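Local coordinates for protein muconate cycloisomerase (Azorhizobium caulinodans, PDB 3MY9) that is a magnesium-binding member of the enolase superfamily, built from an enolase-like N-terminal domain and a TIM-barrel-like C-terminal domain, at residues Pro137-Ile142 against His162-Met167; Asp267-Lys272 against Ser284-Ala289; Val338-Ile343 against Gly359-Glu364. One frame throughout, in Å; residues are numbered along the deposited sequence.

Interaction 1 of 3, residues Pro137-Ile142 against His162-Met167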
ATOM      1  N   PRO A 137     -22.657  25.698  21.405  1.00 44.96           N
ATOM      2  CA  PRO A 137     -23.418  24.627  22.061  1.00 45.18           C
ATOM      3  C   PRO A 137     -22.613  23.979  23.202  1.00 44.12           C
ATOM      4  O   PRO A 137     -21.422  23.711  23.055  1.00 42.89           O
ATOM      5  CB  PRO A 137     -23.690  23.632  20.930  1.00 43.64           C
ATOM      6  CG  PRO A 137     -23.559  24.440  19.670  1.00 45.40           C
ATOM      7  CD  PRO A 137     -22.497  25.467  19.959  1.00 43.90           C
ATOM      8  N   LEU A 138     -23.268  23.818  24.340  1.00 44.95           N
ATOM      9  CA  LEU A 138     -22.658  23.263  25.544  1.00 44.64           C
ATOM     10  C   LEU A 138     -23.294  21.901  25.847  1.00 44.49           C
ATOM     11  O   LEU A 138     -24.513  21.801  26.076  1.00 44.83           O
ATOM     12  CB  LEU A 138     -22.871  24.222  26.716  1.00 45.99           C
ATOM     13  CG  LEU A 138     -22.350  23.750  28.070  1.00 45.51           C
ATOM     14  CD1 LEU A 138     -20.830  23.787  28.102  1.00 42.87           C
ATOM     15  CD2 LEU A 138     -22.941  24.587  29.195  1.00 47.92           C
ATOM     16  N   SER A 139     -22.465  20.856  25.828  1.00 43.85           N
ATOM     17  CA  SER A 139     -22.907  19.486  26.085  1.00 43.66           C
ATOM     18  C   SER A 139     -23.235  19.298  27.540  1.00 46.10           C
ATOM     19  O   SER A 139     -22.515  19.770  28.425  1.00 47.08           O
ATOM     20  CB  SER A 139     -21.832  18.466  25.691  1.00 42.87           C
ATOM     21  OG  SER A 139     -22.362  17.148  25.696  1.00 40.47           O
ATOM     22  N   PHE A 140     -24.350  18.628  27.787  1.00 47.48           N
ATOM     23  CA  PHE A 140     -24.712  18.232  29.125  1.00 49.93           C
ATOM     24  C   PHE A 140     -24.393  16.751  29.367  1.00 50.00           C
ATOM     25  O   PHE A 140     -24.858  15.876  28.638  1.00 48.93           O
ATOM     26  CB  PHE A 140     -26.179  18.502  29.357  1.00 51.49           C
ATOM     27  CG  PHE A 140     -26.602  18.242  30.745  1.00 55.50           C
ATOM     28  CD1 PHE A 140     -27.067  16.985  31.121  1.00 58.21           C
ATOM     29  CD2 PHE A 140     -26.538  19.248  31.696  1.00 60.87           C
ATOM     30  CE1 PHE A 140     -27.447  16.728  32.432  1.00 60.80           C
ATOM     31  CE2 PHE A 140     -26.940  19.002  33.009  1.00 64.51           C
ATOM     32  CZ  PHE A 140     -27.393  17.740  33.374  1.00 64.07           C
ATOM     33  N   SER A 141     -23.594  16.477  30.391  1.00 51.37           N
ATOM     34  CA  SER A 141     -23.141  15.128  30.652  1.00 52.26           C
ATOM     35  C   SER A 141     -24.243  14.292  31.313  1.00 53.40           C
ATOM     36  O   SER A 141     -24.845  14.710  32.283  1.00 55.06           O
ATOM     37  CB  SER A 141     -21.910  15.169  31.556  1.00 53.47           C
ATOM     38  OG  SER A 141     -21.431  13.855  31.826  1.00 57.09           O
ATOM     39  N   ILE A 142     -24.516  13.120  30.755  1.00 52.98           N
ATOM     40  CA  ILE A 142     -25.458  12.155  31.346  1.00 54.00           C
ATOM     41  C   ILE A 142     -24.605  11.030  31.932  1.00 54.52           C
ATOM     42  O   ILE A 142     -24.088  10.184  31.191  1.00 53.04           O
ATOM     43  CB  ILE A 142     -26.449  11.593  30.276  1.00 53.19           C
ATOM     44  CG1 ILE A 142     -27.353  12.716  29.760  1.00 53.26           C
ATOM     45  CG2 ILE A 142     -27.275  10.392  30.828  1.00 51.79           C
ATOM     46  CD1 ILE A 142     -28.337  13.292  30.802  1.00 54.62           C
ATOM     47  N   HIS A 162     -31.870  22.937  25.488  1.00 58.42           N
ATOM     48  CA  HIS A 162     -30.684  22.069  25.466  1.00 56.30           C
ATOM     49  C   HIS A 162     -30.913  20.994  24.439  1.00 54.95           C
ATOM     50  O   HIS A 162     -31.947  20.324  24.481  1.00 56.63           O
ATOM     51  CB  HIS A 162     -30.502  21.350  26.790  1.00 56.82           C
ATOM     52  CG  HIS A 162     -30.010  22.217  27.887  1.00 58.51           C
ATOM     53  ND1 HIS A 162     -28.705  22.181  28.319  1.00 57.23           N
ATOM     54  CD2 HIS A 162     -30.648  23.136  28.661  1.00 61.54           C
ATOM     55  CE1 HIS A 162     -28.558  23.046  29.311  1.00 60.87           C
ATOM     56  NE2 HIS A 162     -29.720  23.642  29.536  1.00 61.07           N
ATOM     57  N   THR A 163     -29.974  20.802  23.529  1.00 52.60           N
ATOM     58  CA  THR A 163     -30.091  19.703  22.613  1.00 50.82           C
ATOM     59  C   THR A 163     -28.934  18.712  22.740  1.00 48.74           C
ATOM     60  O   THR A 163     -29.110  17.524  22.465  1.00 47.21           O
ATOM     61  CB  THR A 163     -30.195  20.205  21.169  1.00 50.78           C
ATOM     62  OG1 THR A 163     -29.058  21.015  20.865  1.00 48.51           O
ATOM     63  CG2 THR A 163     -31.488  21.016  20.972  1.00 53.70           C
ATOM     64  N   VAL A 164     -27.760  19.195  23.139  1.00 47.45           N
ATOM     65  CA  VAL A 164     -26.577  18.357  23.150  1.00 45.17           C
ATOM     66  C   VAL A 164     -26.386  17.613  24.463  1.00 44.91           C
ATOM     67  O   VAL A 164     -26.219  18.244  25.497  1.00 46.45           O
ATOM     68  CB  VAL A 164     -25.312  19.168  22.884  1.00 44.24           C
ATOM     69  CG1 VAL A 164     -24.077  18.211  22.857  1.00 40.53           C
ATOM     70  CG2 VAL A 164     -25.428  19.918  21.575  1.00 44.13           C
ATOM     71  N   PHE A 165     -26.368  16.283  24.392  1.00 42.76           N
ATOM     72  CA  PHE A 165     -26.152  15.423  25.532  1.00 42.72           C
ATOM     73  C   PHE A 165     -25.048  14.415  25.265  1.00 42.23           C
ATOM     74  O   PHE A 165     -24.963  13.853  24.168  1.00 40.72           O
ATOM     75  CB  PHE A 165     -27.443  14.698  25.854  1.00 44.26           C
ATOM     76  CG  PHE A 165     -28.521  15.618  26.318  1.00 45.88           C
ATOM     77  CD1 PHE A 165     -28.684  15.880  27.674  1.00 48.06           C
ATOM     78  CD2 PHE A 165     -29.313  16.292  25.396  1.00 46.78           C
ATOM     79  CE1 PHE A 165     -29.648  16.789  28.114  1.00 50.40           C
ATOM     80  CE2 PHE A 165     -30.293  17.205  25.823  1.00 47.95           C
ATOM     81  CZ  PHE A 165     -30.449  17.453  27.184  1.00 50.57           C
ATOM     82  N   LYS A 166     -24.179  14.201  26.246  1.00 42.63           N
ATOM     83  CA  LYS A 166     -23.174  13.152  26.116  1.00 42.02           C
ATOM     84  C   LYS A 166     -23.312  12.073  27.189  1.00 42.26           C
ATOM     85  O   LYS A 166     -23.172  12.360  28.357  1.00 43.46           O
ATOM     86  CB  LYS A 166     -21.777  13.733  26.165  1.00 41.48           C
ATOM     87  CG  LYS A 166     -20.740  12.720  25.693  1.00 43.55           C
ATOM     88  CD  LYS A 166     -19.366  13.094  26.254  1.00 47.82           C
ATOM     89  CE  LYS A 166     -18.490  13.709  25.255  1.00 47.25           C
ATOM     90  NZ  LYS A 166     -17.240  14.079  26.020  1.00 50.06           N
ATOM     91  N   MET A 167     -23.569  10.825  26.785  1.00 41.44           N
ATOM     92  CA  MET A 167     -23.785   9.737  27.742  1.00 42.39           C
ATOM     93  C   MET A 167     -22.431   9.065  27.955  1.00 41.38           C
ATOM     94  O   MET A 167     -21.773   8.676  26.999  1.00 38.01           O
ATOM     95  CB  MET A 167     -24.838   8.720  27.220  1.00 41.92           C
ATOM     96  CG  MET A 167     -25.408   7.688  28.276  1.00 45.25           C
ATOM     97  SD  MET A 167     -26.292   6.299  27.461  1.00 40.54           S
ATOM     98  CE  MET A 167     -26.310   5.126  28.814  1.00 47.76           C
TER
HETATM   99  O   HOH W   1     -26.875  20.970  25.993  1.00 26.76           O

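Interaction 2 of 3, residues Asp267-Lys272 against Ser284-Ala289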
ATOM      1  N   ASP A 267     -13.253  10.317  12.538  1.00 31.61           N
ATOM      2  CA  ASP A 267     -14.093  11.143  11.697  1.00 32.20           C
ATOM      3  C   ASP A 267     -14.204  12.583  12.218  1.00 32.66           C
ATOM      4  O   ASP A 267     -14.790  13.428  11.538  1.00 33.55           O
ATOM      5  CB  ASP A 267     -15.499  10.529  11.618  1.00 32.12           C
ATOM      6  CG  ASP A 267     -15.472   9.083  11.179  1.00 32.99           C
ATOM      7  OD1 ASP A 267     -15.095   8.834  10.027  1.00 31.95           O
ATOM      8  OD2 ASP A 267     -15.763   8.191  12.004  1.00 30.77           O
ATOM      9  N   ALA A 268     -13.680  12.839  13.419  1.00 32.50           N
ATOM     10  CA  ALA A 268     -13.805  14.147  14.121  1.00 33.13           C
ATOM     11  C   ALA A 268     -12.762  14.133  15.229  1.00 33.32           C
ATOM     12  O   ALA A 268     -12.296  13.059  15.615  1.00 33.24           O
ATOM     13  CB  ALA A 268     -15.217  14.347  14.730  1.00 31.95           C
ATOM     14  N   ILE A 269     -12.343  15.312  15.680  1.00 34.05           N
ATOM     15  CA  ILE A 269     -11.331  15.407  16.727  1.00 35.05           C
ATOM     16  C   ILE A 269     -11.778  16.398  17.799  1.00 36.73           C
ATOM     17  O   ILE A 269     -12.500  17.347  17.513  1.00 36.89           O
ATOM     18  CB  ILE A 269      -9.972  15.834  16.173  1.00 35.97           C
ATOM     19  CG1 ILE A 269     -10.025  17.277  15.640  1.00 36.53           C
ATOM     20  CG2 ILE A 269      -9.460  14.856  15.088  1.00 33.20           C
ATOM     21  CD1 ILE A 269      -8.716  17.797  15.236  1.00 39.00           C
ATOM     22  N   SER A 270     -11.373  16.183  19.041  1.00 38.99           N
ATOM     23  CA  SER A 270     -11.568  17.214  20.065  1.00 41.00           C
ATOM     24  C   SER A 270     -10.296  18.031  20.139  1.00 41.21           C
ATOM     25  O   SER A 270      -9.219  17.474  20.197  1.00 39.89           O
ATOM     26  CB  SER A 270     -11.861  16.599  21.420  1.00 41.86           C
ATOM     27  OG  SER A 270     -10.828  15.676  21.716  1.00 47.31           O
ATOM     28  N   VAL A 271     -10.440  19.348  20.125  1.00 43.05           N
ATOM     29  CA  VAL A 271      -9.318  20.270  20.140  1.00 45.67           C
ATOM     30  C   VAL A 271      -9.085  20.724  21.582  1.00 48.17           C
ATOM     31  O   VAL A 271      -9.990  21.249  22.235  1.00 49.35           O
ATOM     32  CB  VAL A 271      -9.579  21.526  19.261  1.00 45.98           C
ATOM     33  CG1 VAL A 271     -10.152  21.148  17.924  1.00 45.49           C
ATOM     34  CG2 VAL A 271     -10.537  22.449  19.944  1.00 49.30           C
ATOM     35  N   LYS A 272      -7.873  20.482  22.069  1.00 50.54           N
ATOM     36  CA  LYS A 272      -7.471  20.808  23.434  1.00 52.25           C
ATOM     37  C   LYS A 272      -6.549  22.002  23.341  1.00 53.48           C
ATOM     38  O   LYS A 272      -5.397  21.832  22.974  1.00 51.92           O
ATOM     39  CB  LYS A 272      -6.685  19.628  24.030  1.00 52.98           C
ATOM     40  CG  LYS A 272      -7.497  18.530  24.702  1.00 52.74           C
ATOM     41  CD  LYS A 272      -8.094  17.540  23.716  1.00 49.25           C
ATOM     42  CE  LYS A 272      -7.036  16.561  23.161  1.00 46.92           C
ATOM     43  NZ  LYS A 272      -7.695  15.732  22.122  1.00 42.52           N
ATOM     44  N   SER A 284      -4.300  26.315  13.568  1.00 40.70           N
ATOM     45  CA  SER A 284      -3.500  25.606  12.565  1.00 40.65           C
ATOM     46  C   SER A 284      -3.973  24.150  12.458  1.00 39.73           C
ATOM     47  O   SER A 284      -4.127  23.624  11.356  1.00 38.87           O
ATOM     48  CB  SER A 284      -2.014  25.617  12.945  1.00 41.29           C
ATOM     49  OG  SER A 284      -1.529  26.933  12.989  1.00 43.94           O
ATOM     50  N   LEU A 285      -4.186  23.526  13.621  1.00 39.11           N
ATOM     51  CA  LEU A 285      -4.716  22.185  13.719  1.00 38.86           C
ATOM     52  C   LEU A 285      -6.031  22.104  12.936  1.00 37.48           C
ATOM     53  O   LEU A 285      -6.222  21.219  12.090  1.00 35.60           O
ATOM     54  CB  LEU A 285      -4.965  21.836  15.186  1.00 39.83           C
ATOM     55  CG  LEU A 285      -5.440  20.426  15.530  1.00 41.49           C
ATOM     56  CD1 LEU A 285      -5.348  20.184  17.024  1.00 43.86           C
ATOM     57  CD2 LEU A 285      -6.865  20.269  15.112  1.00 44.14           C
ATOM     58  N   MET A 286      -6.933  23.036  13.200  1.00 37.11           N
ATOM     59  CA  MET A 286      -8.225  23.039  12.491  1.00 36.94           C
ATOM     60  C   MET A 286      -8.139  23.344  10.961  1.00 37.95           C
ATOM     61  O   MET A 286      -8.991  22.899  10.210  1.00 39.06           O
ATOM     62  CB  MET A 286      -9.225  23.907  13.224  1.00 36.70           C
ATOM     63  CG  MET A 286      -9.677  23.249  14.552  1.00 36.27           C
ATOM     64  SD  MET A 286     -10.314  21.562  14.417  1.00 26.80           S
ATOM     65  CE  MET A 286     -11.664  21.862  13.351  1.00 31.53           C
ATOM     66  N   ALA A 287      -7.080  23.985  10.474  1.00 38.28           N
ATOM     67  CA  ALA A 287      -6.923  24.130   9.017  1.00 38.40           C
ATOM     68  C   ALA A 287      -6.693  22.766   8.358  1.00 38.04           C
ATOM     69  O   ALA A 287      -7.203  22.502   7.272  1.00 37.28           O
ATOM     70  CB  ALA A 287      -5.764  25.038   8.687  1.00 39.28           C
ATOM     71  N   ILE A 288      -5.906  21.916   9.016  1.00 37.26           N
ATOM     72  CA  ILE A 288      -5.683  20.577   8.553  1.00 37.56           C
ATOM     73  C   ILE A 288      -7.002  19.782   8.567  1.00 36.74           C
ATOM     74  O   ILE A 288      -7.334  19.120   7.586  1.00 36.43           O
ATOM     75  CB  ILE A 288      -4.659  19.822   9.396  1.00 38.08           C
ATOM     76  CG1 ILE A 288      -3.292  20.487   9.310  1.00 41.21           C
ATOM     77  CG2 ILE A 288      -4.556  18.372   8.925  1.00 36.73           C
ATOM     78  CD1 ILE A 288      -2.381  20.086  10.408  1.00 42.62           C
ATOM     79  N   ALA A 289      -7.723  19.870   9.682  1.00 36.21           N
ATOM     80  CA  ALA A 289      -8.916  19.110   9.902  1.00 36.30           C
ATOM     81  C   ALA A 289     -10.030  19.517   8.919  1.00 36.96           C
ATOM     82  O   ALA A 289     -10.720  18.647   8.412  1.00 37.24           O
ATOM     83  CB  ALA A 289      -9.387  19.237  11.383  1.00 34.83           C
TER

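Interaction 3 of 3, residues Val338-Ile343 against Gly359-Glu364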
ATOM      1  N   VAL A 338     -12.248  34.450  40.158  1.00 83.97           N
ATOM      2  CA  VAL A 338     -11.610  35.774  40.285  1.00 84.23           C
ATOM      3  C   VAL A 338     -12.127  36.810  39.271  1.00 82.07           C
ATOM      4  O   VAL A 338     -11.694  37.955  39.296  1.00 82.22           O
ATOM      5  CB  VAL A 338     -10.065  35.667  40.158  1.00 84.02           C
ATOM      6  CG1 VAL A 338      -9.480  34.961  41.371  1.00 86.06           C
ATOM      7  CG2 VAL A 338      -9.670  34.939  38.852  1.00 80.01           C
ATOM      8  N   LEU A 339     -13.036  36.406  38.376  1.00 79.21           N
ATOM      9  CA  LEU A 339     -13.649  37.338  37.433  1.00 77.72           C
ATOM     10  C   LEU A 339     -14.677  38.223  38.143  1.00 79.98           C
ATOM     11  O   LEU A 339     -15.419  37.754  39.009  1.00 80.89           O
ATOM     12  CB  LEU A 339     -14.332  36.598  36.278  1.00 75.20           C
ATOM     13  CG  LEU A 339     -13.509  35.685  35.345  1.00 72.61           C
ATOM     14  CD1 LEU A 339     -14.310  35.326  34.106  1.00 68.72           C
ATOM     15  CD2 LEU A 339     -12.216  36.329  34.935  1.00 71.61           C
ATOM     16  N   GLU A 340     -14.699  39.505  37.780  1.00 80.27           N
ATOM     17  CA  GLU A 340     -15.741  40.428  38.224  1.00 82.33           C
ATOM     18  C   GLU A 340     -17.107  39.896  37.775  1.00 81.44           C
ATOM     19  O   GLU A 340     -18.076  39.948  38.544  1.00 82.60           O
ATOM     20  CB  GLU A 340     -15.473  41.842  37.673  1.00 82.61           C
ATOM     21  CG  GLU A 340     -16.410  42.938  38.162  1.00 86.45           C
ATOM     22  CD  GLU A 340     -15.999  43.575  39.497  1.00 90.00           C
ATOM     23  OE1 GLU A 340     -14.843  44.038  39.632  1.00 89.75           O
ATOM     24  OE2 GLU A 340     -16.854  43.633  40.405  1.00 92.89           O
ATOM     25  N   GLU A 341     -17.171  39.379  36.537  1.00 78.74           N
ATOM     26  CA  GLU A 341     -18.373  38.705  36.016  1.00 78.25           C
ATOM     27  C   GLU A 341     -18.057  37.387  35.320  1.00 75.34           C
ATOM     28  O   GLU A 341     -17.117  37.297  34.538  1.00 72.65           O
ATOM     29  CB  GLU A 341     -19.136  39.597  35.041  1.00 78.36           C
ATOM     30  CG  GLU A 341     -19.850  40.734  35.732  1.00 83.72           C
ATOM     31  CD  GLU A 341     -20.777  41.511  34.817  1.00 86.77           C
ATOM     32  OE1 GLU A 341     -21.828  41.990  35.336  1.00 90.63           O
ATOM     33  OE2 GLU A 341     -20.450  41.645  33.604  1.00 85.02           O
ATOM     34  N   ARG A 342     -18.882  36.387  35.597  1.00 75.17           N
ATOM     35  CA  ARG A 342     -18.704  35.052  35.051  1.00 73.36           C
ATOM     36  C   ARG A 342     -19.018  34.974  33.555  1.00 70.11           C
ATOM     37  O   ARG A 342     -19.883  35.699  33.071  1.00 70.09           O
ATOM     38  CB  ARG A 342     -19.627  34.080  35.791  1.00 75.05           C
ATOM     39  CG  ARG A 342     -19.268  33.844  37.256  1.00 79.31           C
ATOM     40  CD  ARG A 342     -18.167  32.775  37.409  1.00 81.09           C
ATOM     41  NE  ARG A 342     -18.288  32.093  38.697  1.00 85.42           N
ATOM     42  CZ  ARG A 342     -18.484  30.785  38.878  1.00 86.12           C
ATOM     43  NH1 ARG A 342     -18.590  30.314  40.121  1.00 88.64           N
ATOM     44  NH2 ARG A 342     -18.553  29.938  37.849  1.00 83.92           N
ATOM     45  N   ILE A 343     -18.310  34.099  32.833  1.00 66.63           N
ATOM     46  CA  ILE A 343     -18.742  33.694  31.495  1.00 63.82           C
ATOM     47  C   ILE A 343     -20.076  32.987  31.668  1.00 63.04           C
ATOM     48  O   ILE A 343     -20.223  32.131  32.546  1.00 63.84           O
ATOM     49  CB  ILE A 343     -17.771  32.699  30.814  1.00 61.99           C
ATOM     50  CG1 ILE A 343     -16.427  33.375  30.514  1.00 62.62           C
ATOM     51  CG2 ILE A 343     -18.386  32.170  29.523  1.00 59.05           C
ATOM     52  CD1 ILE A 343     -16.137  33.542  29.012  1.00 60.77           C
ATOM     53  N   GLY A 359     -12.335  39.739  27.067  1.00 59.38           N
ATOM     54  CA  GLY A 359     -13.679  40.172  27.441  1.00 61.57           C
ATOM     55  C   GLY A 359     -14.050  39.877  28.893  1.00 63.98           C
ATOM     56  O   GLY A 359     -15.209  39.653  29.185  1.00 64.46           O
ATOM     57  N   ILE A 360     -13.059  39.884  29.787  1.00 66.27           N
ATOM     58  CA  ILE A 360     -13.239  39.608  31.225  1.00 68.74           C
ATOM     59  C   ILE A 360     -12.463  40.665  32.008  1.00 71.86           C
ATOM     60  O   ILE A 360     -11.563  41.301  31.460  1.00 71.53           O
ATOM     61  CB  ILE A 360     -12.701  38.193  31.611  1.00 68.41           C
ATOM     62  CG1 ILE A 360     -11.169  38.128  31.516  1.00 68.23           C
ATOM     63  CG2 ILE A 360     -13.287  37.124  30.710  1.00 65.60           C
ATOM     64  CD1 ILE A 360     -10.600  36.765  31.821  1.00 67.11           C
ATOM     65  N   SER A 361     -12.809  40.868  33.277  1.00 75.08           N
ATOM     66  CA  SER A 361     -12.058  41.783  34.129  1.00 78.10           C
ATOM     67  C   SER A 361     -11.678  41.138  35.455  1.00 80.03           C
ATOM     68  O   SER A 361     -12.434  40.338  36.001  1.00 79.92           O
ATOM     69  CB  SER A 361     -12.856  43.063  34.373  1.00 79.93           C
ATOM     70  OG  SER A 361     -14.241  42.773  34.431  1.00 82.31           O
ATOM     71  N   ILE A 362     -10.499  41.506  35.956  1.00 82.05           N
ATOM     72  CA  ILE A 362      -9.976  41.007  37.222  1.00 84.60           C
ATOM     73  C   ILE A 362      -9.326  42.128  38.015  1.00 87.67           C
ATOM     74  O   ILE A 362      -8.314  42.678  37.585  1.00 87.43           O
ATOM     75  CB  ILE A 362      -8.899  39.943  37.012  1.00 83.51           C
ATOM     76  CG1 ILE A 362      -9.490  38.716  36.316  1.00 81.34           C
ATOM     77  CG2 ILE A 362      -8.259  39.584  38.363  1.00 85.73           C
ATOM     78  CD1 ILE A 362      -8.486  37.650  36.021  1.00 80.32           C
ATOM     79  N   SER A 363      -9.906  42.451  39.171  1.00 91.24           N
ATOM     80  CA  SER A 363      -9.357  43.467  40.084  1.00 94.62           C
ATOM     81  C   SER A 363      -8.539  42.816  41.205  1.00 97.05           C
ATOM     82  O   SER A 363      -8.578  41.589  41.381  1.00 96.36           O
ATOM     83  CB  SER A 363     -10.488  44.312  40.689  1.00 96.66           C
ATOM     84  OG  SER A 363     -11.403  43.519  41.439  1.00 97.67           O
ATOM     85  N   GLU A 364      -7.799  43.632  41.960  1.00100.00           N
ATOM     86  CA  GLU A 364      -7.063  43.128  43.123  1.00102.93           C
ATOM     87  C   GLU A 364      -8.024  42.464  44.112  1.00104.69           C
ATOM     88  O   GLU A 364      -7.751  41.373  44.610  1.00105.05           O
ATOM     89  CB  GLU A 364      -6.272  44.244  43.827  1.00105.82           C
ATOM     90  CG  GLU A 364      -4.975  44.647  43.112  1.00105.97           C
ATOM     91  CD  GLU A 364      -3.934  43.528  43.074  1.00106.10           C
ATOM     92  OE1 GLU A 364      -3.343  43.215  44.134  1.00108.78           O
ATOM     93  OE2 GLU A 364      -3.707  42.970  41.979  1.00103.81           O
TER

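Interaction 1 of 3, residues Pro137-Ile142 against His162-Met167
The phenyl rings of F140 and F165 lie on the same face of a parallel strand pair and cross obliquely, with F140 CD1 4.0 Å from F165 CD1. At the edge of the F140 ring, in its plane, sits CD1 of I142, the next residue along that face, and I142 CG1 lies 4.0 Å from F165 CD1. F140 has CG anti to the backbone N (chi1 -175°), while F165 has CG beside its own N (chi1 -66°), and the two rings come together at their CD1 sides. Farther along, I142 CG2 packs on M167 CG.

The backbones hold this register through three nearly straight bonds: F140 N to V164 O and K166 N to F140 O, each at 3.0 Å, and I142 N to K166 O at 2.9 Å. V164 O also accepts a bond from a water at 2.8 Å, and that water meets H162 ND1 and L138 O as well, bridging the two segments at the start of the pairing.

On the K166 side of the pair, S139 OG lies 3.5 Å from both V164 CG1 and K166 CB. The K166 chain then leads away from the pair, and its NZ forms salt bridges with E326, D197 and E223, the last a magnesium ligand.

These are adjacent strands of the TIM-like barrel, joined by a beta-alpha-beta crossover through helix 147-157. That helix covers the F140 and I142 side, helix 174-188 packs on I142 and M167, and strand 193-197 continues the sheet beyond V164 and K166.

Interaction 2 of 3, residues Asp267-Lys272 against Ser284-Ala289
I269 of strand 268-270 and V271 just past its end face L285, M286 and A289 of a helix to which the strand runs almost antiparallel, the two short axes making 169° and coming within 10.4 Å. The backbones stay well apart, I269 CA lying 8.1 Å from A289 CA, and no hydrogen bond joins them; side chains fill the interval. A268 and S270 point away from the helix and I269 toward it, an alternation that carries on into V271.

I269 has CG1 in the crowded position between its N and carbonyl carbon (chi1 66°), and an extended chi2 carries CD1 toward the helix. There it meets L285 tip to tip, though the modelled gap between the methyls is too short to trust, and it also touches A289 CB at 4.2 Å. V271 and M286 cross at about a right angle, V271 CG1 lying 3.5 Å from M286 SD; the bend at M286 chi2 (-54°) sets SD there, and chi3 turns only CE.

This is the strand-and-following-helix packing of a TIM-like barrel: after helix 279-292 the chain returns to strand 296-297, which pairs beside 268-270. L257 of helix 254-263 touches both I269 and L285, carrying the apolar layer on to the preceding helix.

Past the strand, K272 curls back, its NZ 3.0 Å from S270 O and 3.2 Å from S270 OG. The same NZ forms a salt bridge with D248, a magnesium ligand. On the helix, I288 packs against I288 of a second subunit; on the strand, A268 meets F205 of a third subunit.

Interaction 3 of 3, residues Val338-Ile343 against Gly359-Glu364
L339 and E340 run beside S361 and I362 as two irregular loop segments, the nearest CA pair being L339 and I362 at 5.2 Å, and one backbone bond joins them: E340 N to S361 O, 3.0 Å and close to straight at 174°. The same oxygen also receives a CA-H...O contact from L339 CA.

On the side of the bond facing helix 305-316 the apolar side chains gather. L339 CD2 sits 3.5 Å from I360 CD1 and 3.9 Å from I362 CG1, while L339 CD1 lies against I360 CG2. V338 CG2 reaches I362 CD1 at 4.1 Å. I306 of helix 305-316 touches both I360 and I362, so the loops pack onto that helix.

On the outer side, E340 CB lies 3.6 Å from S361 OG. S363 takes the N-cap position of helix 364-370, its side chain capping a backbone N there, and V338 O is hydrogen-bonded to S366 OG of the same helix.

With a single direct hydrogen bond and otherwise van der Waals contact, the two loops appear to be held together largely without polar pairing across them, while E340 and S361 stay toward solvent.

How the interactions relate
Interactions 1 and 2 are buried parts of one TIM-like barrel and reach the same sheet, yet they differ in kind: interaction 1 joins neighbouring strands through backbone bonds, whereas interaction 2 lays a helix on a strand by side-chain packing alone. Each also has a lysine, K166 or K272, whose NZ pairs with a magnesium-binding acid lying outside the contact. Interaction 3 is only partly buried; its loops join through one backbone bond over an apolar patch, with exposed glutamate and serine at the margin. Interaction 2 lies on the opposite side of the chain's centre from it, about 30 Å away between centres, and alone of the three touches other subunits.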